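PDB 1GVD: MYB proto-oncogene protein from Mus musculus, which probably regulates transcription by binding specific DNA sequences through tandem Myb repeats, of which this chain is the second repeat, R2. Local coordinates for residues G4-K8 with E9-R13; R13-K16 with L17-Y21; K34-I37 with G38-R42; R42-H46 with N47-P51. The protein carries 1 engineered substitution. All coordinates share one frame; numbering follows the deposited sequence.

Contact 1: G4-K8 with E9-R13; sequences GPWTK and EEDQR
Trp6 sets the six-membered ring of its indole against the start of the helix. Its CE3 lies 3.6 Å from Glu10 CB and 3.7 Å from Asp11 OD1. The planes of the ring and the Asp11 carboxylate are nearly parallel, 12° apart. The Glu10 side chain runs at about a right angle to the indole.

Polar bonds hold the turn itself. Thr7 is the N-cap residue. Its OG1 accepts from Glu10 N at 3.1 Å. The first torsion (chi1 62°) places OG1 between the backbone N and the carbonyl carbon, where it can reach this first-turn amide. In return, Thr7 N donates to Glu10 OE1 at 3.2 Å, on the lone pair facing away from the other oxygen. The two reciprocal bonds make a capping box. Beyond it the helix takes over, with Asp11 N donating to Thr7 O at 3.0 Å and Gln12 N to Lys8 O. One water donates to both Trp6 O and Asp11 OD2, tying the loop to the first turn.

Glu10 and Asp11 also reach other parts of the chain. Glu10 OE2 forms a salt bridge with Arg36, so the carboxylate serves the cap with one oxygen and an arginine with the other. This sharing probably favours its ionised form. Asp11 OD1 forms a salt bridge with Arg44, and Arg36 makes a cation-pi contact with Trp6. The capped start of helix 8-21 is thus joined to the loop before helix 38-49 through Arg36, and to helix 38-49 itself through Arg44.

Contact 2: R13-K16 with L17-Y21; sequences RLIK and LVQKY. Engineered in segment 13-16: Leu14 (natural residue Val). Unlike the reference sequence in segment 13-16: Lys16 (reference Gln).
Leu17 folds its side chain back over the preceding turn of helix 8-21. With CG anti to its own carbonyl carbon (chi1 -72°), it brings CG to 3.4 Å from Arg13 O. That same oxygen accepts from Leu17 N at 2.9 Å, so the leucine branch lies close beside a backbone bond.

Lys16 meets the following turn mainly through its backbone. Its O accepts from Lys20 N at 3.1 Å, and Lys20 CB lies 3.7 Å from that oxygen.

Gln19 runs alongside Ile15, both side chains pointing the same way. In the conformer described, Gln19 CG comes to 3.1 Å from Ile15 O, and OE1 rests 3.5 Å from the methyl CG2 of Ile15. Gln19 N donates to the same Ile15 O.

On the buried face, the engineered Leu14 touches Val18, CD1 to CG2 at 4.0 Å. Leu14 packs on Cys41 and Leu49 of helix 38-49, and Val18 on Trp45. Leu17 packs on Ile29 of helix 26-30.

The chemistry is that of an amphipathic helix. Leucine and valine face the other two helices, while Lys16, Gln19 and Lys20 lie on the exposed side, and successive backbone bonds join the turns.

Contact 3: K34-I37 with G38-R42; sequences KGRI and GKQCR. With SO4 (sulfate ion), chain C; SO4 (sulfate ion), chain D.
Gln40 has CG anti to its carbonyl carbon (chi1 -71°) and an extended chain, which carries its amide back to the residues before the helix. Ile37 has CG1 in the crowded position between backbone N and carbonyl carbon (chi1 60°), which sets CG1 3.7 Å from Gln40 CG. Gln40 OE1 accepts from Ile37 N at 3.0 Å, in the carbonyl plane and on a lone pair. NE2 of the same amide donates to a water that also lies within hydrogen-bonding distance of Gly35 O.

Ile37 is the N-cap residue of helix 38-49, the recognition helix of the helix-turn-helix-related Myb repeat. Its O accepts weakly from Cys41 N. Here the side chain of Gln40 reaches back to the N-cap amide. With alanine in place of Gln40, Ile37 N is likely to lose this acceptor and the water its amide donor.

Arg42 NH2 donates to O3 of the chain D sulfate at 2.7 Å, in the guanidinium plane, and Lys39 NZ lies near that ion. This anion site is consistent with a surface that meets DNA phosphates. Both sulfates here probably come from the crystallisation liquor. Gly35 N donates to O3 of the chain C sulfate at 3.0 Å.

Gln40 NE2 lies at the edge of the Arg36 guanidinium, whose main partner is Glu10 by a salt bridge. Ile37 CD1 presses alongside Lys39 CG at 3.4 Å, tighter than usual for carbons.

Contact 4: R42-H46 with N47-P51; sequences RERWH and NHLNP. With SO4 (sulfate ion), chain D.
Trp45 and Asn50 make the tight part of this contact. Asn50 CB sits over one face of the indole, 3.6 Å from the centre of the six-membered ring and 20° off its normal, a CH-pi contact. Trp45 CG is anti to the backbone N (chi1 173°), which lays the ring alongside the Asn50 side chain. Leu49 CB approaches Trp45 CE3 obliquely at 4.0 Å. A glycine in place of Trp45 would probably strip Asn50 CB of the ring face it rests on and open a gap beside Val18 of helix 8-21.

The Arg44 guanidinium lies flat on the His48 ring in the conformer described, with centres 3.8 Å apart and planes at 9°. Its NE forms a salt bridge to Asp11, which probably helps hold the guanidinium against the ring face.

These pairs lie at the C-terminal end of helix 38-49, the third helix of the Myb repeat. The last turn widens to a pi-type turn. Arg44 O accepts from both His48 N and Leu49 N, at 3.0 and 3.1 Å. Asn50 N then donates to Trp45 O at 2.7 Å, nearly along the C=O axis.

The solvent side is looser. Asn47 ND2 makes a weak bond to Glu43 OE2, at 3.2 Å. The other carboxylate oxygen, OE1, is gripped side-on by NE and NH2 of Arg42 in a salt bridge. A water bridges His46 ND1 and Asn50 O, and His46 O meets Pro51 CA in a CA-H...O contact.

Overall arrangement
Along the chain the contacts run in order 1, 2, 3, 4. Contacts 1 and 2 follow one another on helix 8-21 and share Arg13. Contacts 3 and 4 do the same on helix 38-49 and share Arg42. All centres lie about 11 to 13 Å apart, and contacts 2 and 3 fall on opposite sides of the chain's centre. Salt bridges join contact 1 to both contacts 3 and 4. Contact 2 meets contact 4 by apolar packing between helices 8-21 and 38-49. A capping box at the start of helix 8-21, charged ties and an apolar core thus hold one compact Myb-like domain, with helix 38-49 probably presented to DNA.

Contact 1: G4-K8 with E9-R13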
loop_
_atom_site.group_PDB
_atom_site.type_symbol
_atom_site.label_atom_id
_atom_site.label_comp_id
_atom_site.label_asym_id
_atom_site.label_seq_id
_atom_site.Cartn_x
_atom_site.Cartn_y
_atom_site.Cartn_z
ATOM N N GLY A 4 -5.051 3.927 10.714
ATOM C CA GLY A 4 -4.205 3.080 11.530
ATOM C C GLY A 4 -4.151 1.681 10.952
ATOM O O GLY A 4 -3.493 1.456 9.936
ATOM N N PRO A 5 -4.842 0.713 11.574
ATOM C CA PRO A 5 -4.854 -0.670 11.093
ATOM C C PRO A 5 -5.354 -0.779 9.656
ATOM O O PRO A 5 -6.228 -0.023 9.232
ATOM C CB PRO A 5 -5.794 -1.367 12.075
ATOM C CG PRO A 5 -5.609 -0.579 13.332
ATOM C CD PRO A 5 -5.613 0.837 12.824
ATOM N N TRP A 6 -4.786 -1.720 8.912
ATOM C CA TRP A 6 -5.177 -1.948 7.527
ATOM C C TRP A 6 -6.378 -2.878 7.451
ATOM O O TRP A 6 -6.457 -3.862 8.187
ATOM C CB TRP A 6 -4.027 -2.586 6.746
ATOM C CG TRP A 6 -2.918 -1.647 6.430
ATOM C CD1 TRP A 6 -1.997 -1.138 7.297
ATOM C CD2 TRP A 6 -2.630 -1.074 5.153
ATOM N NE1 TRP A 6 -1.152 -0.279 6.639
ATOM C CE2 TRP A 6 -1.517 -0.221 5.319
ATOM C CE3 TRP A 6 -3.206 -1.199 3.882
ATOM C CZ2 TRP A 6 -0.967 0.509 4.260
ATOM C CZ3 TRP A 6 -2.658 -0.474 2.828
ATOM C CH2 TRP A 6 -1.550 0.369 3.026
ATOM N N THR A 7 -7.314 -2.559 6.564
ATOM C CA THR A 7 -8.487 -3.400 6.363
ATOM C C THR A 7 -8.187 -4.353 5.210
ATOM O O THR A 7 -7.253 -4.128 4.429
ATOM C CB THR A 7 -9.723 -2.576 5.979
ATOM O OG1 THR A 7 -9.475 -1.905 4.736
ATOM C CG2 THR A 7 -10.045 -1.555 7.058
ATOM N N LYS A 8 -8.975 -5.415 5.104
ATOM C CA LYS A 8 -8.797 -6.387 4.037
ATOM C C LYS A 8 -9.027 -5.723 2.683
ATOM O O LYS A 8 -8.413 -6.105 1.686
ATOM C CB LYS A 8 -9.775 -7.553 4.215
ATOM C CG LYS A 8 -9.619 -8.290 5.534
ATOM C CD LYS A 8 -10.699 -9.348 5.704
ATOM C CE LYS A 8 -10.575 -10.051 7.045
ATOM N NZ LYS A 8 -11.641 -11.071 7.237
ATOM N N GLU A 9 -9.912 -4.728 2.646
ATOM C CA GLU A 9 -10.197 -4.026 1.400
ATOM C C GLU A 9 -8.974 -3.228 0.957
ATOM O O GLU A 9 -8.641 -3.197 -0.230
ATOM C CB GLU A 9 -11.412 -3.100 1.566
ATOM C CG GLU A 9 -12.738 -3.839 1.771
ATOM C CD GLU A 9 -12.924 -4.373 3.183
ATOM O OE1 GLU A 9 -13.747 -5.299 3.361
ATOM O OE2 GLU A 9 -12.270 -3.870 4.118
ATOM N N GLU A 10 -8.304 -2.584 1.909
ATOM C CA GLU A 10 -7.105 -1.818 1.590
ATOM C C GLU A 10 -5.999 -2.737 1.095
ATOM O O GLU A 10 -5.301 -2.412 0.138
ATOM C CB GLU A 10 -6.590 -1.071 2.814
ATOM C CG GLU A 10 -7.342 0.184 3.164
ATOM C CD GLU A 10 -6.667 0.923 4.294
ATOM O OE1 GLU A 10 -6.671 0.404 5.428
ATOM O OE2 GLU A 10 -6.116 2.014 4.042
ATOM N N ASP A 11 -5.824 -3.874 1.758
ATOM C CA ASP A 11 -4.789 -4.822 1.357
ATOM C C ASP A 11 -5.020 -5.282 -0.077
ATOM O O ASP A 11 -4.077 -5.381 -0.868
ATOM C CB ASP A 11 -4.774 -6.049 2.280
ATOM C CG ASP A 11 -4.102 -5.785 3.616
ATOM O OD1 ASP A 11 -3.287 -4.845 3.720
ATOM O OD2 ASP A 11 -4.379 -6.545 4.571
ATOM N N GLN A 12 -6.272 -5.565 -0.424
ATOM C CA GLN A 12 -6.576 -6.011 -1.774
ATOM C C GLN A 12 -6.271 -4.912 -2.787
ATOM O O GLN A 12 -5.723 -5.180 -3.856
ATOM C CB GLN A 12 -8.042 -6.433 -1.885
ATOM C CG GLN A 12 -8.379 -7.075 -3.221
ATOM C CD GLN A 12 -7.603 -8.356 -3.465
ATOM O OE1 GLN A 12 -7.836 -9.372 -2.811
ATOM N NE2 GLN A 12 -6.666 -8.309 -4.404
ATOM N N ARG A 13 -6.626 -3.673 -2.459
ATOM C CA ARG A 13 -6.346 -2.560 -3.363
ATOM C C ARG A 13 -4.840 -2.360 -3.524
ATOM O O ARG A 13 -4.360 -2.089 -4.628
ATOM C CB ARG A 13 -6.986 -1.268 -2.846
ATOM C CG ARG A 13 -8.508 -1.297 -2.812
ATOM C CD ARG A 13 -9.070 -0.071 -2.101
ATOM N NE ARG A 13 -8.733 1.176 -2.784
ATOM C CZ ARG A 13 -9.258 1.563 -3.942
ATOM N NH1 ARG A 13 -10.153 0.803 -4.557
ATOM N NH2 ARG A 13 -8.886 2.714 -4.488
HETATM O O HOH W 1 -6.135 -6.469 6.975
#

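Contact 2: R13-K16 with L17-Y21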
loop_
_atom_site.group_PDB
_atom_site.type_symbol
_atom_site.label_atom_id
_atom_site.label_comp_id
_atom_site.label_asym_id
_atom_site.label_seq_id
_atom_site.Cartn_x
_atom_site.Cartn_y
_atom_site.Cartn_z
ATOM N N ARG A 13 -6.626 -3.673 -2.459
ATOM C CA ARG A 13 -6.346 -2.560 -3.363
ATOM C C ARG A 13 -4.840 -2.360 -3.524
ATOM O O ARG A 13 -4.360 -2.089 -4.628
ATOM C CB ARG A 13 -6.986 -1.268 -2.846
ATOM C CG ARG A 13 -8.508 -1.297 -2.812
ATOM C CD ARG A 13 -9.070 -0.071 -2.101
ATOM N NE ARG A 13 -8.733 1.176 -2.784
ATOM C CZ ARG A 13 -9.258 1.563 -3.942
ATOM N NH1 ARG A 13 -10.153 0.803 -4.557
ATOM N NH2 ARG A 13 -8.886 2.714 -4.488
ATOM N N LEU A 14 -4.091 -2.504 -2.435
ATOM C CA LEU A 14 -2.645 -2.334 -2.501
ATOM C C LEU A 14 -2.035 -3.387 -3.417
ATOM O O LEU A 14 -1.128 -3.089 -4.191
ATOM C CB LEU A 14 -2.032 -2.418 -1.100
ATOM C CG LEU A 14 -0.511 -2.244 -1.018
ATOM C CD1 LEU A 14 -0.096 -0.926 -1.648
ATOM C CD2 LEU A 14 -0.076 -2.304 0.437
ATOM N N ILE A 15 -2.531 -4.617 -3.341
ATOM C CA ILE A 15 -2.028 -5.684 -4.200
ATOM C C ILE A 15 -2.209 -5.289 -5.668
ATOM O O ILE A 15 -1.285 -5.420 -6.472
ATOM C CB ILE A 15 -2.770 -7.014 -3.918
ATOM C CG1 ILE A 15 -2.284 -7.591 -2.588
ATOM C CG2 ILE A 15 -2.542 -8.008 -5.056
ATOM C CD1 ILE A 15 -3.064 -8.807 -2.120
ATOM N N LYS A 16 -3.392 -4.785 -6.011
ATOM C CA LYS A 16 -3.666 -4.366 -7.382
ATOM C C LYS A 16 -2.812 -3.175 -7.814
ATOM O O LYS A 16 -2.362 -3.112 -8.961
ATOM C CB LYS A 16 -5.149 -4.027 -7.543
ATOM C CG LYS A 16 -6.063 -5.235 -7.441
ATOM C CD LYS A 16 -7.514 -4.855 -7.677
ATOM C CE LYS A 16 -8.404 -6.086 -7.712
ATOM N NZ LYS A 16 -8.015 -7.017 -8.809
ATOM N N LEU A 17 -2.584 -2.233 -6.905
ATOM C CA LEU A 17 -1.777 -1.064 -7.233
ATOM C C LEU A 17 -0.310 -1.433 -7.456
ATOM O O LEU A 17 0.351 -0.868 -8.325
ATOM C CB LEU A 17 -1.918 -0.001 -6.140
ATOM C CG LEU A 17 -3.285 0.693 -6.162
ATOM C CD1 LEU A 17 -3.530 1.412 -4.844
ATOM C CD2 LEU A 17 -3.345 1.665 -7.335
ATOM N N VAL A 18 0.204 -2.382 -6.685
ATOM C CA VAL A 18 1.586 -2.803 -6.869
ATOM C C VAL A 18 1.701 -3.552 -8.199
ATOM O O VAL A 18 2.720 -3.468 -8.885
ATOM C CB VAL A 18 2.061 -3.684 -5.691
ATOM C CG1 VAL A 18 3.431 -4.286 -5.996
ATOM C CG2 VAL A 18 2.142 -2.833 -4.429
ATOM N N GLN A 19 0.653 -4.275 -8.574
ATOM C CA GLN A 19 0.663 -4.988 -9.847
ATOM C C GLN A 19 0.747 -3.969 -10.985
ATOM O O GLN A 19 1.467 -4.171 -11.967
ATOM C CB GLN A 19 -0.606 -5.835 -9.991
ATOM C CG GLN A 19 -0.682 -6.999 -9.016
ATOM C CD GLN A 19 -1.964 -7.801 -9.150
ATOM O OE1 GLN A 19 -2.161 -8.794 -8.452
ATOM N NE2 GLN A 19 -2.844 -7.372 -10.047
ATOM N N LYS A 20 0.028 -2.863 -10.844
ATOM C CA LYS A 20 0.027 -1.832 -11.869
ATOM C C LYS A 20 1.305 -1.007 -11.944
ATOM O O LYS A 20 1.878 -0.832 -13.020
ATOM C CB LYS A 20 -1.148 -0.872 -11.657
ATOM C CG LYS A 20 -1.144 0.320 -12.607
ATOM C CD LYS A 20 -2.400 1.159 -12.464
ATOM C CE LYS A 20 -2.381 2.335 -13.424
ATOM N NZ LYS A 20 -3.648 3.118 -13.362
ATOM N N TYR A 21 1.751 -0.514 -10.794
ATOM C CA TYR A 21 2.912 0.368 -10.714
ATOM C C TYR A 21 4.259 -0.229 -10.334
ATOM O O TYR A 21 5.293 0.395 -10.565
ATOM C CB TYR A 21 2.606 1.501 -9.732
ATOM C CG TYR A 21 1.498 2.427 -10.166
ATOM C CD1 TYR A 21 1.691 3.335 -11.208
ATOM C CD2 TYR A 21 0.261 2.417 -9.524
ATOM C CE1 TYR A 21 0.681 4.213 -11.594
ATOM C CE2 TYR A 21 -0.757 3.291 -9.904
ATOM C CZ TYR A 21 -0.537 4.187 -10.938
ATOM O OH TYR A 21 -1.532 5.069 -11.299
#

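Contact 3: K34-I37 with G38-R42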
loop_
_atom_site.group_PDB
_atom_site.type_symbol
_atom_site.label_atom_id
_atom_site.label_comp_id
_atom_site.label_asym_id
_atom_site.label_seq_id
_atom_site.Cartn_x
_atom_site.Cartn_y
_atom_site.Cartn_z
ATOM N N LYS A 34 -6.836 6.418 0.316
ATOM C CA LYS A 34 -7.219 7.460 1.257
ATOM C C LYS A 34 -6.606 7.234 2.639
ATOM O O LYS A 34 -6.679 6.135 3.184
ATOM C CB LYS A 34 -8.745 7.497 1.379
ATOM C CG LYS A 34 -9.306 8.758 2.008
ATOM C CD LYS A 34 -9.188 9.940 1.061
ATOM C CE LYS A 34 -9.854 11.177 1.637
ATOM N NZ LYS A 34 -9.800 12.327 0.694
ATOM N N GLY A 35 -5.993 8.277 3.194
ATOM C CA GLY A 35 -5.409 8.171 4.520
ATOM C C GLY A 35 -4.095 7.423 4.650
ATOM O O GLY A 35 -3.699 7.061 5.757
ATOM N N ARG A 36 -3.418 7.188 3.530
ATOM C CA ARG A 36 -2.137 6.484 3.547
ATOM C C ARG A 36 -1.046 7.295 2.862
ATOM O O ARG A 36 -1.316 8.038 1.919
ATOM C CB ARG A 36 -2.244 5.136 2.821
ATOM C CG ARG A 36 -3.218 4.143 3.424
ATOM C CD ARG A 36 -2.810 3.726 4.821
ATOM N NE ARG A 36 -3.784 2.806 5.398
ATOM C CZ ARG A 36 -3.758 2.379 6.655
ATOM N NH1 ARG A 36 -2.799 2.784 7.480
ATOM N NH2 ARG A 36 -4.699 1.556 7.091
ATOM N N ILE A 37 0.185 7.151 3.345
ATOM C CA ILE A 37 1.320 7.826 2.730
ATOM C C ILE A 37 2.211 6.735 2.140
ATOM O O ILE A 37 2.077 5.558 2.485
ATOM C CB ILE A 37 2.132 8.670 3.744
ATOM C CG1 ILE A 37 2.674 7.787 4.867
ATOM C CG2 ILE A 37 1.258 9.785 4.296
ATOM C CD1 ILE A 37 3.542 8.534 5.870
ATOM N N GLY A 38 3.112 7.132 1.250
ATOM C CA GLY A 38 3.990 6.178 0.598
ATOM C C GLY A 38 4.701 5.169 1.481
ATOM O O GLY A 38 4.684 3.973 1.191
ATOM N N LYS A 39 5.333 5.629 2.558
ATOM C CA LYS A 39 6.059 4.709 3.423
ATOM C C LYS A 39 5.175 3.649 4.072
ATOM O O LYS A 39 5.623 2.529 4.307
ATOM C CB LYS A 39 6.844 5.472 4.498
ATOM C CG LYS A 39 6.005 6.254 5.485
ATOM C CD LYS A 39 6.874 6.885 6.570
ATOM C CE LYS A 39 7.865 7.882 5.987
ATOM N NZ LYS A 39 8.725 8.498 7.038
ATOM N N GLN A 40 3.920 3.989 4.354
ATOM C CA GLN A 40 3.012 3.015 4.959
ATOM C C GLN A 40 2.724 1.892 3.968
ATOM O O GLN A 40 2.649 0.722 4.340
ATOM C CB GLN A 40 1.696 3.676 5.367
ATOM C CG GLN A 40 1.799 4.605 6.564
ATOM C CD GLN A 40 0.467 5.239 6.895
ATOM O OE1 GLN A 40 -0.136 5.900 6.058
ATOM N NE2 GLN A 40 -0.001 5.036 8.123
ATOM N N CYS A 41 2.557 2.257 2.705
ATOM C CA CYS A 41 2.286 1.277 1.660
ATOM C C CYS A 41 3.499 0.371 1.466
ATOM O O CYS A 41 3.367 -0.845 1.316
ATOM C CB CYS A 41 1.951 1.992 0.351
ATOM S SG CYS A 41 0.427 2.973 0.432
ATOM N N ARG A 42 4.684 0.976 1.475
ATOM C CA ARG A 42 5.929 0.235 1.312
ATOM C C ARG A 42 6.084 -0.811 2.415
ATOM O O ARG A 42 6.407 -1.972 2.151
ATOM C CB ARG A 42 7.104 1.211 1.357
ATOM C CG ARG A 42 8.475 0.579 1.203
ATOM C CD ARG A 42 9.551 1.604 1.533
ATOM N NE ARG A 42 9.598 1.853 2.972
ATOM C CZ ARG A 42 10.078 2.955 3.538
ATOM N NH1 ARG A 42 10.560 3.942 2.794
ATOM N NH2 ARG A 42 10.081 3.065 4.860
HETATM S S SO4 C . -5.726 11.755 2.297
HETATM O O1 SO4 C . -4.711 11.491 3.335
HETATM O O2 SO4 C . -5.348 12.960 1.536
HETATM O O3 SO4 C . -5.805 10.601 1.382
HETATM O O4 SO4 C . -7.039 11.968 2.934
HETATM S S SO4 D . 11.698 5.500 7.629
HETATM O O1 SO4 D . 12.878 4.890 8.272
HETATM O O2 SO4 D . 11.973 6.920 7.339
HETATM O O3 SO4 D . 11.408 4.793 6.369
HETATM O O4 SO4 D . 10.537 5.396 8.532
HETATM O O HOH W 2 -2.312 6.796 8.160
#

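Contact 4: R42-H46 with N47-P51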
loop_
_atom_site.group_PDB
_atom_site.type_symbol
_atom_site.label_atom_id
_atom_site.label_comp_id
_atom_site.label_asym_id
_atom_site.label_seq_id
_atom_site.Cartn_x
_atom_site.Cartn_y
_atom_site.Cartn_z
ATOM N N ARG A 42 4.684 0.976 1.475
ATOM C CA ARG A 42 5.929 0.235 1.312
ATOM C C ARG A 42 6.084 -0.811 2.415
ATOM O O ARG A 42 6.407 -1.972 2.151
ATOM C CB ARG A 42 7.104 1.211 1.357
ATOM C CG ARG A 42 8.475 0.579 1.203
ATOM C CD ARG A 42 9.551 1.604 1.533
ATOM N NE ARG A 42 9.598 1.853 2.972
ATOM C CZ ARG A 42 10.078 2.955 3.538
ATOM N NH1 ARG A 42 10.560 3.942 2.794
ATOM N NH2 ARG A 42 10.081 3.065 4.860
ATOM N N GLU A 43 5.856 -0.395 3.656
ATOM C CA GLU A 43 5.985 -1.302 4.784
ATOM C C GLU A 43 4.937 -2.413 4.791
ATOM O O GLU A 43 5.245 -3.561 5.115
ATOM C CB GLU A 43 5.952 -0.509 6.091
ATOM C CG GLU A 43 7.150 0.417 6.241
ATOM C CD GLU A 43 8.466 -0.324 6.090
ATOM O OE1 GLU A 43 9.226 -0.021 5.144
ATOM O OE2 GLU A 43 8.738 -1.218 6.913
ATOM N N ARG A 44 3.705 -2.088 4.413
ATOM C CA ARG A 44 2.651 -3.095 4.381
ATOM C C ARG A 44 3.004 -4.165 3.350
ATOM O O ARG A 44 2.808 -5.359 3.584
ATOM C CB ARG A 44 1.309 -2.444 4.032
ATOM C CG ARG A 44 0.106 -3.377 4.147
ATOM C CD ARG A 44 -0.105 -3.840 5.575
ATOM N NE ARG A 44 -1.278 -4.702 5.700
ATOM C CZ ARG A 44 -1.614 -5.341 6.816
ATOM N NH1 ARG A 44 -0.866 -5.214 7.905
ATOM N NH2 ARG A 44 -2.704 -6.096 6.845
ATOM N N TRP A 45 3.543 -3.736 2.213
ATOM C CA TRP A 45 3.928 -4.666 1.166
ATOM C C TRP A 45 5.082 -5.578 1.589
ATOM O O TRP A 45 4.973 -6.796 1.508
ATOM C CB TRP A 45 4.303 -3.891 -0.105
ATOM C CG TRP A 45 4.862 -4.748 -1.200
ATOM C CD1 TRP A 45 6.174 -4.870 -1.555
ATOM C CD2 TRP A 45 4.128 -5.620 -2.069
ATOM N NE1 TRP A 45 6.305 -5.761 -2.592
ATOM C CE2 TRP A 45 5.066 -6.237 -2.929
ATOM C CE3 TRP A 45 2.771 -5.942 -2.205
ATOM C CZ2 TRP A 45 4.688 -7.158 -3.913
ATOM C CZ3 TRP A 45 2.397 -6.860 -3.186
ATOM C CH2 TRP A 45 3.356 -7.455 -4.024
ATOM N N HIS A 46 6.182 -5.000 2.056
ATOM C CA HIS A 46 7.328 -5.812 2.438
ATOM C C HIS A 46 7.170 -6.641 3.704
ATOM O O HIS A 46 7.714 -7.743 3.792
ATOM C CB HIS A 46 8.576 -4.936 2.570
ATOM C CG HIS A 46 9.038 -4.357 1.272
ATOM N ND1 HIS A 46 9.339 -5.137 0.175
ATOM C CD2 HIS A 46 9.249 -3.075 0.892
ATOM C CE1 HIS A 46 9.714 -4.357 -0.824
ATOM N NE2 HIS A 46 9.669 -3.102 -0.415
ATOM N N ASN A 47 6.431 -6.132 4.683
ATOM C CA ASN A 47 6.279 -6.865 5.936
ATOM C C ASN A 47 5.109 -7.824 6.025
ATOM O O ASN A 47 5.171 -8.816 6.758
ATOM C CB ASN A 47 6.181 -5.896 7.117
ATOM C CG ASN A 47 7.481 -5.176 7.389
ATOM O OD1 ASN A 47 8.561 -5.745 7.239
ATOM N ND2 ASN A 47 7.384 -3.923 7.813
ATOM N N HIS A 48 4.046 -7.553 5.281
ATOM C CA HIS A 48 2.868 -8.398 5.382
ATOM C C HIS A 48 2.359 -9.066 4.112
ATOM O O HIS A 48 2.060 -10.258 4.120
ATOM C CB HIS A 48 1.749 -7.578 6.038
ATOM C CG HIS A 48 0.453 -8.314 6.176
ATOM N ND1 HIS A 48 -0.377 -8.569 5.107
ATOM C CD2 HIS A 48 -0.153 -8.855 7.260
ATOM C CE1 HIS A 48 -1.439 -9.236 5.525
ATOM N NE2 HIS A 48 -1.327 -9.421 6.828
ATOM N N LEU A 49 2.271 -8.321 3.017
ATOM C CA LEU A 49 1.739 -8.896 1.790
ATOM C C LEU A 49 2.717 -9.683 0.925
ATOM O O LEU A 49 2.319 -10.645 0.266
ATOM C CB LEU A 49 1.075 -7.799 0.954
ATOM C CG LEU A 49 -0.040 -7.039 1.677
ATOM C CD1 LEU A 49 -0.548 -5.916 0.790
ATOM C CD2 LEU A 49 -1.169 -7.992 2.039
ATOM N N ASN A 50 3.986 -9.287 0.924
ATOM C CA ASN A 50 4.993 -9.968 0.109
ATOM C C ASN A 50 6.295 -10.114 0.887
ATOM O O ASN A 50 7.329 -9.570 0.493
ATOM C CB ASN A 50 5.250 -9.171 -1.175
ATOM C CG ASN A 50 6.087 -9.938 -2.183
ATOM O OD1 ASN A 50 5.742 -11.053 -2.567
ATOM N ND2 ASN A 50 7.185 -9.337 -2.625
ATOM N N PRO A 51 6.263 -10.857 2.000
ATOM C CA PRO A 51 7.455 -11.062 2.828
ATOM C C PRO A 51 8.546 -11.869 2.133
ATOM O O PRO A 51 8.269 -12.663 1.235
ATOM C CB PRO A 51 6.897 -11.778 4.052
ATOM C CG PRO A 51 5.792 -12.597 3.470
ATOM C CD PRO A 51 5.118 -11.616 2.537
HETATM S S SO4 D . 11.698 5.500 7.629
HETATM O O1 SO4 D . 12.878 4.890 8.272
HETATM O O2 SO4 D . 11.973 6.920 7.339
HETATM O O3 SO4 D . 11.408 4.793 6.369
HETATM O O4 SO4 D . 10.537 5.396 8.532
HETATM O O HOH W 3 9.325 -7.801 -0.555
#